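Local coordinates for protein Two-component system sensor histidine kinase (Bacteroides thetaiotaomicron, PDB 3OTT) that probably senses saccharides outside the cell through its propeller-built extracellular part, studied here, and passes the signal on as a histidine kinase, at residues Ile84-Tyr89 against Tyr94-Thr99; Asp100-Val105 against Gly122-Gln127; Phe425-Thr428 against Leu432-Ser435. All blocks are in the same frame, centred on the assembly; numbering follows the deposited sequence.

Contact 1 of 3, residues Ile84-Tyr89 against Tyr94-Thr99; sequences ILVYNY and YEQPET
The carboxamide of Q96 docks against the backbone of I84 and V86 and uses both of its polar atoms. Q96 NE2 donates to I84 O at 2.9 Å, and Q96 OE1 accepts from V86 N at 2.8 Å, with the N-H lying in the carbonyl plane. The bend of the Q96 chain at chi2 (-53°) turns the amide back toward the strand, where it takes the place of a neighbouring backbone; the two bonds together fix its rotation.

One backbone bond, E95 N to V86 O at 3.0 Å, follows the same edge, and Y94 CA brings a CA-H...O contact to that same oxygen. Y87 and Y94 form an antiparallel non-hydrogen-bonded pair. This is the outer rim of a four-stranded propeller blade: 84-88 is its third strand, 93-94 its short last one, and after Y94 the chain leaves the sheet toward the next blade.

One further hydrogen bond runs from side chain to side chain. N88 ND2 reaches E95 OE1 at 3.2 Å, coming from above the carboxylate plane while the oxygen lies near the plane of the N88 amide; N88 OD1 is taken by the backbone N of R90 and A91.

Apolar contact gathers around Y94. Y87 CD1 sits over the centre of the Y94 ring, with the two planes inclined at 50°, and L85 CG meets Y94 CE1 at 3.7 Å. The Y94 hydroxyl bonds to the backbone O of H54, and the Y87 hydroxyl to D92. Beyond Q96, V86 CG2 touches P97 CD of the pyrrolidine at 3.9 Å.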
loop_
_atom_site.group_PDB
_atom_site.type_symbol
_atom_site.label_atom_id
_atom_site.label_comp_id
_atom_site.label_asym_id
_atom_site.label_seq_id
_atom_site.Cartn_x
_atom_site.Cartn_y
_atom_site.Cartn_z
ATOM N N ILE B 84 9.596 20.656 26.459
ATOM C CA ILE B 84 8.983 20.485 25.184
ATOM C C ILE B 84 8.044 21.612 24.952
ATOM O O ILE B 84 7.161 21.859 25.729
ATOM C CB ILE B 84 8.245 19.155 25.083
ATOM C CG1 ILE B 84 9.272 18.027 25.097
ATOM C CG2 ILE B 84 7.341 19.135 23.834
ATOM C CD1 ILE B 84 8.718 16.695 24.836
ATOM N N LEU B 85 8.264 22.295 23.853
ATOM C CA LEU B 85 7.439 23.379 23.449
ATOM C C LEU B 85 6.504 22.830 22.377
ATOM O O LEU B 85 6.958 22.201 21.411
ATOM C CB LEU B 85 8.369 24.436 22.898
ATOM C CG LEU B 85 7.789 25.800 22.607
ATOM C CD1 LEU B 85 7.173 26.468 23.892
ATOM C CD2 LEU B 85 8.944 26.621 21.953
ATOM N N VAL B 86 5.199 22.971 22.586
ATOM C CA VAL B 86 4.227 22.451 21.668
ATOM C C VAL B 86 3.533 23.552 20.817
ATOM O O VAL B 86 2.830 24.435 21.350
ATOM C CB VAL B 86 3.209 21.583 22.399
ATOM C CG1 VAL B 86 2.109 21.141 21.457
ATOM C CG2 VAL B 86 3.918 20.370 23.021
ATOM N N TYR B 87 3.675 23.471 19.501
ATOM C CA TYR B 87 3.133 24.511 18.661
ATOM C C TYR B 87 2.040 23.943 17.761
ATOM O O TYR B 87 2.262 22.992 16.995
ATOM C CB TYR B 87 4.272 25.197 17.852
ATOM C CG TYR B 87 3.801 26.263 16.878
ATOM C CD1 TYR B 87 3.326 27.526 17.337
ATOM C CD2 TYR B 87 3.841 26.039 15.528
ATOM C CE1 TYR B 87 2.880 28.513 16.438
ATOM C CE2 TYR B 87 3.427 27.034 14.596
ATOM C CZ TYR B 87 2.951 28.245 15.071
ATOM O OH TYR B 87 2.558 29.178 14.166
ATOM N N ASN B 88 0.843 24.487 17.881
ATOM C CA ASN B 88 -0.237 24.089 16.957
ATOM C C ASN B 88 -0.107 24.888 15.668
ATOM O O ASN B 88 -0.434 26.034 15.641
ATOM C CB ASN B 88 -1.631 24.240 17.614
ATOM C CG ASN B 88 -2.774 23.763 16.713
ATOM O OD1 ASN B 88 -2.630 23.707 15.499
ATOM N ND2 ASN B 88 -3.928 23.422 17.321
ATOM N N TYR B 89 0.380 24.281 14.603
ATOM C CA TYR B 89 0.665 25.049 13.421
ATOM C C TYR B 89 -0.599 25.370 12.588
ATOM O O TYR B 89 -0.580 26.279 11.732
ATOM C CB TYR B 89 1.749 24.343 12.595
ATOM C CG TYR B 89 1.297 23.092 11.829
ATOM C CD1 TYR B 89 0.618 23.184 10.612
ATOM C CD2 TYR B 89 1.553 21.819 12.340
ATOM C CE1 TYR B 89 0.249 22.029 9.893
ATOM C CE2 TYR B 89 1.174 20.646 11.636
ATOM C CZ TYR B 89 0.513 20.759 10.451
ATOM O OH TYR B 89 0.173 19.611 9.804
ATOM N N TYR B 94 0.701 28.412 20.642
ATOM C CA TYR B 94 1.406 27.475 21.530
ATOM C C TYR B 94 0.359 26.884 22.452
ATOM O O TYR B 94 -0.446 27.618 22.980
ATOM C CB TYR B 94 2.547 28.170 22.324
ATOM C CG TYR B 94 3.689 28.450 21.395
ATOM C CD1 TYR B 94 4.618 27.479 21.138
ATOM C CD2 TYR B 94 3.779 29.657 20.694
ATOM C CE1 TYR B 94 5.674 27.692 20.234
ATOM C CE2 TYR B 94 4.802 29.886 19.785
ATOM C CZ TYR B 94 5.757 28.883 19.546
ATOM O OH TYR B 94 6.814 29.063 18.676
ATOM N N GLU B 95 0.339 25.563 22.580
ATOM C CA GLU B 95 -0.732 24.873 23.262
ATOM C C GLU B 95 -0.148 23.871 24.162
ATOM O O GLU B 95 -0.058 22.722 23.725
ATOM C CB GLU B 95 -1.645 24.121 22.247
ATOM C CG GLU B 95 -2.870 24.993 21.865
ATOM C CD GLU B 95 -3.766 24.426 20.761
ATOM O OE1 GLU B 95 -3.716 23.197 20.538
ATOM O OE2 GLU B 95 -4.549 25.227 20.147
ATOM N N GLN B 96 0.273 24.251 25.377
ATOM C CA GLN B 96 0.891 23.262 26.304
ATOM C C GLN B 96 -0.060 22.250 26.948
ATOM O O GLN B 96 -1.001 22.629 27.658
ATOM C CB GLN B 96 1.727 23.874 27.463
ATOM C CG GLN B 96 3.116 24.496 27.131
ATOM C CD GLN B 96 4.118 23.581 26.331
ATOM O OE1 GLN B 96 4.403 23.847 25.134
ATOM N NE2 GLN B 96 4.671 22.552 26.997
ATOM N N PRO B 97 0.269 20.953 26.796
ATOM C CA PRO B 97 -0.256 19.834 27.605
ATOM C C PRO B 97 -0.176 20.111 29.106
ATOM O O PRO B 97 0.630 20.906 29.530
ATOM C CB PRO B 97 0.710 18.681 27.264
ATOM C CG PRO B 97 1.224 18.976 25.889
ATOM C CD PRO B 97 1.366 20.512 25.901
ATOM N N GLU B 98 -1.013 19.466 29.914
ATOM C CA GLU B 98 -0.884 19.616 31.338
ATOM C C GLU B 98 0.411 18.939 31.853
ATOM O O GLU B 98 0.857 19.245 32.946
ATOM C CB GLU B 98 -2.156 19.161 32.098
ATOM C CG GLU B 98 -3.087 20.370 32.543
ATOM C CD GLU B 98 -4.120 20.061 33.705
ATOM O OE1 GLU B 98 -4.792 18.984 33.723
ATOM O OE2 GLU B 98 -4.272 20.934 34.605
ATOM N N THR B 99 1.036 18.081 31.051
ATOM C CA THR B 99 2.196 17.269 31.522
ATOM C C THR B 99 3.473 18.037 31.867
ATOM O O THR B 99 3.968 18.867 31.094
ATOM C CB THR B 99 2.598 16.176 30.501
ATOM O OG1 THR B 99 1.425 15.540 29.986
ATOM C CG2 THR B 99 3.564 15.115 31.152
#

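Contact 2 of 3, residues Asp100-Val105 against Gly122-Gln127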
loop_
_atom_site.group_PDB
_atom_site.type_symbol
_atom_site.label_atom_id
_atom_site.label_comp_id
_atom_site.label_asym_id
_atom_site.label_seq_id
_atom_site.Cartn_x
_atom_site.Cartn_y
_atom_site.Cartn_z
ATOM N N ASP B 100 4.022 17.690 33.018
ATOM C CA ASP B 100 5.346 18.105 33.418
ATOM C C ASP B 100 6.381 17.285 32.669
ATOM O O ASP B 100 6.570 16.116 32.944
ATOM C CB ASP B 100 5.500 17.930 34.923
ATOM C CG ASP B 100 6.726 18.651 35.462
ATOM O OD1 ASP B 100 7.596 19.032 34.622
ATOM O OD2 ASP B 100 6.814 18.842 36.712
ATOM N N PHE B 101 7.017 17.894 31.684
ATOM C CA PHE B 101 7.999 17.219 30.861
ATOM C C PHE B 101 9.399 17.366 31.460
ATOM O O PHE B 101 9.671 18.339 32.143
ATOM C CB PHE B 101 7.962 17.834 29.461
ATOM C CG PHE B 101 6.757 17.382 28.601
ATOM C CD1 PHE B 101 6.548 16.003 28.291
ATOM C CD2 PHE B 101 5.862 18.327 28.076
ATOM C CE1 PHE B 101 5.488 15.608 27.512
ATOM C CE2 PHE B 101 4.777 17.938 27.255
ATOM C CZ PHE B 101 4.577 16.582 26.977
ATOM N N PRO B 102 10.305 16.421 31.190
ATOM C CA PRO B 102 11.687 16.653 31.593
ATOM C C PRO B 102 12.300 17.816 30.804
ATOM O O PRO B 102 11.828 18.141 29.728
ATOM C CB PRO B 102 12.383 15.348 31.215
ATOM C CG PRO B 102 11.636 14.842 30.089
ATOM C CD PRO B 102 10.175 15.197 30.378
ATOM N N THR B 103 13.330 18.426 31.373
ATOM C CA THR B 103 14.083 19.515 30.802
ATOM C C THR B 103 15.157 19.025 29.796
ATOM O O THR B 103 15.482 17.832 29.751
ATOM C CB THR B 103 14.783 20.301 31.970
ATOM O OG1 THR B 103 15.690 19.436 32.669
ATOM C CG2 THR B 103 13.743 20.897 32.986
ATOM N N ASP B 104 15.699 19.936 28.978
ATOM C CA ASP B 104 16.915 19.624 28.176
ATOM C C ASP B 104 16.754 18.401 27.249
ATOM O O ASP B 104 17.616 17.483 27.224
ATOM C CB ASP B 104 18.134 19.419 29.104
ATOM C CG ASP B 104 18.348 20.601 30.057
ATOM O OD1 ASP B 104 18.321 21.791 29.574
ATOM O OD2 ASP B 104 18.525 20.360 31.293
ATOM N N VAL B 105 15.637 18.378 26.526
ATOM C CA VAL B 105 15.376 17.410 25.505
ATOM C C VAL B 105 16.277 17.683 24.280
ATOM O O VAL B 105 16.455 18.880 23.825
ATOM C CB VAL B 105 13.908 17.480 25.130
ATOM C CG1 VAL B 105 13.593 16.642 23.921
ATOM C CG2 VAL B 105 13.028 17.047 26.343
ATOM N N GLY B 122 18.087 11.864 31.132
ATOM C CA GLY B 122 17.235 10.681 31.158
ATOM C C GLY B 122 16.570 10.393 29.809
ATOM O O GLY B 122 16.577 11.225 28.880
ATOM N N LEU B 123 16.000 9.194 29.721
ATOM C CA LEU B 123 15.302 8.707 28.578
ATOM C C LEU B 123 13.889 8.428 29.017
ATOM O O LEU B 123 13.672 7.871 30.121
ATOM C CB LEU B 123 15.942 7.399 28.049
ATOM C CG LEU B 123 15.273 6.673 26.874
ATOM C CD1 LEU B 123 15.381 7.501 25.557
ATOM C CD2 LEU B 123 15.849 5.233 26.672
ATOM N N TYR B 124 12.923 8.798 28.148
ATOM C CA TYR B 124 11.526 8.743 28.564
ATOM C C TYR B 124 10.651 8.241 27.442
ATOM O O TYR B 124 10.995 8.314 26.257
ATOM C CB TYR B 124 11.012 10.147 29.028
ATOM C CG TYR B 124 11.899 10.766 30.082
ATOM C CD1 TYR B 124 13.071 11.436 29.727
ATOM C CD2 TYR B 124 11.579 10.645 31.444
ATOM C CE1 TYR B 124 13.899 11.999 30.709
ATOM C CE2 TYR B 124 12.364 11.212 32.407
ATOM C CZ TYR B 124 13.537 11.863 32.034
ATOM O OH TYR B 124 14.315 12.419 32.995
ATOM N N THR B 125 9.496 7.768 27.837
ATOM C CA THR B 125 8.443 7.476 26.922
ATOM C C THR B 125 7.245 8.367 27.247
ATOM O O THR B 125 6.998 8.728 28.421
ATOM C CB THR B 125 8.212 5.961 27.007
ATOM O OG1 THR B 125 8.762 5.338 25.830
ATOM C CG2 THR B 125 6.882 5.575 27.204
ATOM N N TYR B 126 6.523 8.764 26.198
ATOM C CA TYR B 126 5.310 9.548 26.360
ATOM C C TYR B 126 4.201 9.005 25.484
ATOM O O TYR B 126 4.289 9.058 24.267
ATOM C CB TYR B 126 5.565 11.012 26.019
ATOM C CG TYR B 126 4.399 11.937 26.336
ATOM C CD1 TYR B 126 3.794 11.931 27.611
ATOM C CD2 TYR B 126 3.884 12.811 25.366
ATOM C CE1 TYR B 126 2.736 12.806 27.938
ATOM C CE2 TYR B 126 2.820 13.681 25.674
ATOM C CZ TYR B 126 2.252 13.677 26.951
ATOM O OH TYR B 126 1.193 14.531 27.243
ATOM N N GLN B 127 3.154 8.517 26.127
ATOM C CA GLN B 127 2.116 7.795 25.483
ATOM C C GLN B 127 1.052 8.834 25.135
ATOM O O GLN B 127 0.582 9.517 25.980
ATOM C CB GLN B 127 1.623 6.620 26.380
ATOM C CG GLN B 127 1.038 5.390 25.612
ATOM C CD GLN B 127 -0.270 5.723 24.781
ATOM O OE1 GLN B 127 -1.185 6.382 25.255
ATOM N NE2 GLN B 127 -0.347 5.192 23.563
#
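The connection between two propeller blades passes beside the third strand of the blade it is about to enter, and F101 and P102 of that connection rest on Y126 and Y124 of strand 122-127. No hydrogen bond joins the two segments; the evidence for the contact is two aromatic faces, each met by one residue of the loop.

F101 and Y126 form a T-shaped (edge-to-face) pair. The ring planes stand at 79° and the centroids are 4.9 Å apart. F101 CE1 lies 3.6 Å above the plane of the Y126 ring, over its centre, while the closest approach is F101 CZ to Y126 CE2, also 3.6 Å. With CG of Y126 opposite the backbone N (chi1 -172°), the ring offers its face to the incoming phenyl edge. The Y126 hydroxyl is hydrogen-bonded to T99 OG1, which ties the far end of the ring to the same connection, and F101 packs in addition on I84 of the preceding blade. Replacing Y126 with an alanine would probably leave the edge of F101 without its facing ring and T99 OG1 without its hydroxyl mate.

P102 and Y124 make a CH-pi contact. P102 CG stands 3.8 Å from the centroid of the Y124 ring, 18° off the ring normal, and P102 CB approaches Y124 CE1 at 3.7 Å, so one flank of the pyrrolidine lies along the phenol. L133 of strand 133-136 touches both P102 and Y124, which extends this packing to the last strand of the blade.

A linker from the outermost strand of one blade to the innermost strand of the next, here 105-111, is characteristic of the beta-propeller.

Contact 3 of 3, residues Phe425-Thr428 against Leu432-Ser435; sequences FEDT and LWIS
This is a tight beta-hairpin contact within one blade of the second propeller, between the end of strand 421-426 and the start of strand 431-436. F425 and W433 form an antiparallel hydrogen-bonded pair: W433 N donates to F425 O at 2.8 Å, almost straight with an N-H...O angle of 179°, and F425 N donates to W433 O at 3.1 Å. E426 and L432 follow as a non-hydrogen-bonded pair, with E426 CB and L432 CD1 touching at 3.8 Å on the other face of the hairpin.

The aromatic side chains of the first pair lie side by side. Their planes are only 5° from parallel but displaced so far that little of one ring lies over the other; instead W433 CB sits over the F425 face, 3.8 Å from its centroid. On the other ring, F425 CZ comes within 3.7 Å of W433 CG. F425 CG stands between its backbone N and carbonyl carbon (chi1 71°), which swings the phenyl across toward the tryptophan.

At the turn, D427 is gripped at both oxygens. W433 NE1 donates to D427 OD2 at 3.0 Å; the oxygen lies in the indole plane, whereas the N-H meets the carboxylate from above its plane. D427 OD1 accepts from A429 N, an Asx turn, and from Q431 N. The carboxylate thus fixes both the loop and the rotation of the indole.

E426 forms a salt bridge with K446 beyond strand 441-445. F425 and W433 instead pack on I477 of strand 474-479 in the next blade, and W433 also touches V443 of the adjoining strand 441-445.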
loop_
_atom_site.group_PDB
_atom_site.type_symbol
_atom_site.label_atom_id
_atom_site.label_comp_id
_atom_site.label_asym_id
_atom_site.label_seq_id
_atom_site.Cartn_x
_atom_site.Cartn_y
_atom_site.Cartn_z
ATOM N N PHE B 425 -8.684 0.263 -35.005
ATOM C CA PHE B 425 -9.025 1.646 -35.394
ATOM C C PHE B 425 -10.337 1.665 -36.140
ATOM O O PHE B 425 -10.791 0.623 -36.583
ATOM C CB PHE B 425 -7.887 2.345 -36.224
ATOM C CG PHE B 425 -7.716 1.800 -37.657
ATOM C CD1 PHE B 425 -6.729 0.826 -37.947
ATOM C CD2 PHE B 425 -8.509 2.245 -38.691
ATOM C CE1 PHE B 425 -6.541 0.324 -39.244
ATOM C CE2 PHE B 425 -8.357 1.734 -40.045
ATOM C CZ PHE B 425 -7.363 0.771 -40.306
ATOM N N GLU B 426 -10.918 2.858 -36.329
ATOM C CA GLU B 426 -12.148 3.008 -37.102
ATOM C C GLU B 426 -11.823 3.737 -38.420
ATOM O O GLU B 426 -11.115 4.725 -38.390
ATOM C CB GLU B 426 -13.269 3.732 -36.324
ATOM C CG GLU B 426 -14.614 3.831 -37.183
ATOM C CD GLU B 426 -15.750 4.780 -36.633
ATOM O OE1 GLU B 426 -15.722 5.214 -35.474
ATOM O OE2 GLU B 426 -16.712 5.097 -37.388
ATOM N N ASP B 427 -12.307 3.220 -39.566
ATOM C CA ASP B 427 -12.064 3.899 -40.816
ATOM C C ASP B 427 -13.057 5.029 -41.015
ATOM O O ASP B 427 -13.801 5.355 -40.105
ATOM C CB ASP B 427 -12.001 2.944 -42.022
ATOM C CG ASP B 427 -13.335 2.243 -42.333
ATOM O OD1 ASP B 427 -14.407 2.639 -41.828
ATOM O OD2 ASP B 427 -13.293 1.262 -43.124
ATOM N N THR B 428 -13.079 5.620 -42.193
ATOM C CA THR B 428 -13.964 6.746 -42.442
ATOM C C THR B 428 -15.341 6.257 -42.931
ATOM O O THR B 428 -16.197 7.068 -43.354
ATOM C CB THR B 428 -13.342 7.731 -43.474
ATOM O OG1 THR B 428 -13.302 7.082 -44.739
ATOM C CG2 THR B 428 -11.899 8.143 -43.102
ATOM N N LEU B 432 -14.914 -0.891 -38.012
ATOM C CA LEU B 432 -13.806 -1.113 -37.086
ATOM C C LEU B 432 -12.853 -2.121 -37.662
ATOM O O LEU B 432 -13.291 -3.143 -38.131
ATOM C CB LEU B 432 -14.368 -1.681 -35.801
ATOM C CG LEU B 432 -14.253 -1.036 -34.432
ATOM C CD1 LEU B 432 -14.260 0.482 -34.556
ATOM C CD2 LEU B 432 -15.405 -1.637 -33.594
ATOM N N TRP B 433 -11.561 -1.820 -37.670
ATOM C CA TRP B 433 -10.512 -2.723 -38.219
ATOM C C TRP B 433 -9.803 -3.284 -36.981
ATOM O O TRP B 433 -9.363 -2.504 -36.118
ATOM C CB TRP B 433 -9.541 -1.917 -39.099
ATOM C CG TRP B 433 -10.113 -1.629 -40.480
ATOM C CD1 TRP B 433 -11.165 -0.782 -40.803
ATOM C CD2 TRP B 433 -9.667 -2.196 -41.722
ATOM N NE1 TRP B 433 -11.371 -0.782 -42.160
ATOM C CE2 TRP B 433 -10.483 -1.658 -42.742
ATOM C CE3 TRP B 433 -8.634 -3.085 -42.066
ATOM C CZ2 TRP B 433 -10.324 -2.011 -44.096
ATOM C CZ3 TRP B 433 -8.462 -3.439 -43.423
ATOM C CH2 TRP B 433 -9.311 -2.908 -44.413
ATOM N N ILE B 434 -9.746 -4.612 -36.867
ATOM C CA ILE B 434 -9.254 -5.267 -35.653
ATOM C C ILE B 434 -8.149 -6.246 -36.005
ATOM O O ILE B 434 -8.355 -7.151 -36.797
ATOM C CB ILE B 434 -10.396 -6.005 -34.938
ATOM C CG1 ILE B 434 -11.505 -5.022 -34.578
ATOM C CG2 ILE B 434 -9.900 -6.753 -33.687
ATOM C CD1 ILE B 434 -12.879 -5.689 -34.493
ATOM N N SER B 435 -6.962 -6.017 -35.464
ATOM C CA SER B 435 -5.888 -6.922 -35.742
ATOM C C SER B 435 -5.764 -7.907 -34.584
ATOM O O SER B 435 -5.871 -7.525 -33.423
ATOM C CB SER B 435 -4.564 -6.177 -36.003
ATOM O OG SER B 435 -3.915 -5.789 -34.800
#

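Overall arrangement
The strand order describes two propellers of seven blades each, followed by beta-sandwich strands near the C-terminus. Contacts 1 and 2 belong to successive blades of the first; contact 3 lies in the second. Contacts 1 and 2 have centres 14 Å apart and touch: T99 OG1 and Y126 OH are 2.9 Å apart, and I84 CG1 packs on V105 CG2 at 4.1 Å. Contact 3 is remote, with centres about 67 Å from contact 1 and 72 Å from contact 2, on the opposite side of the chain's centre. None of their residues belongs to the hexatantalum dodecabromide pocket, which includes E32, E289, E354 and R634.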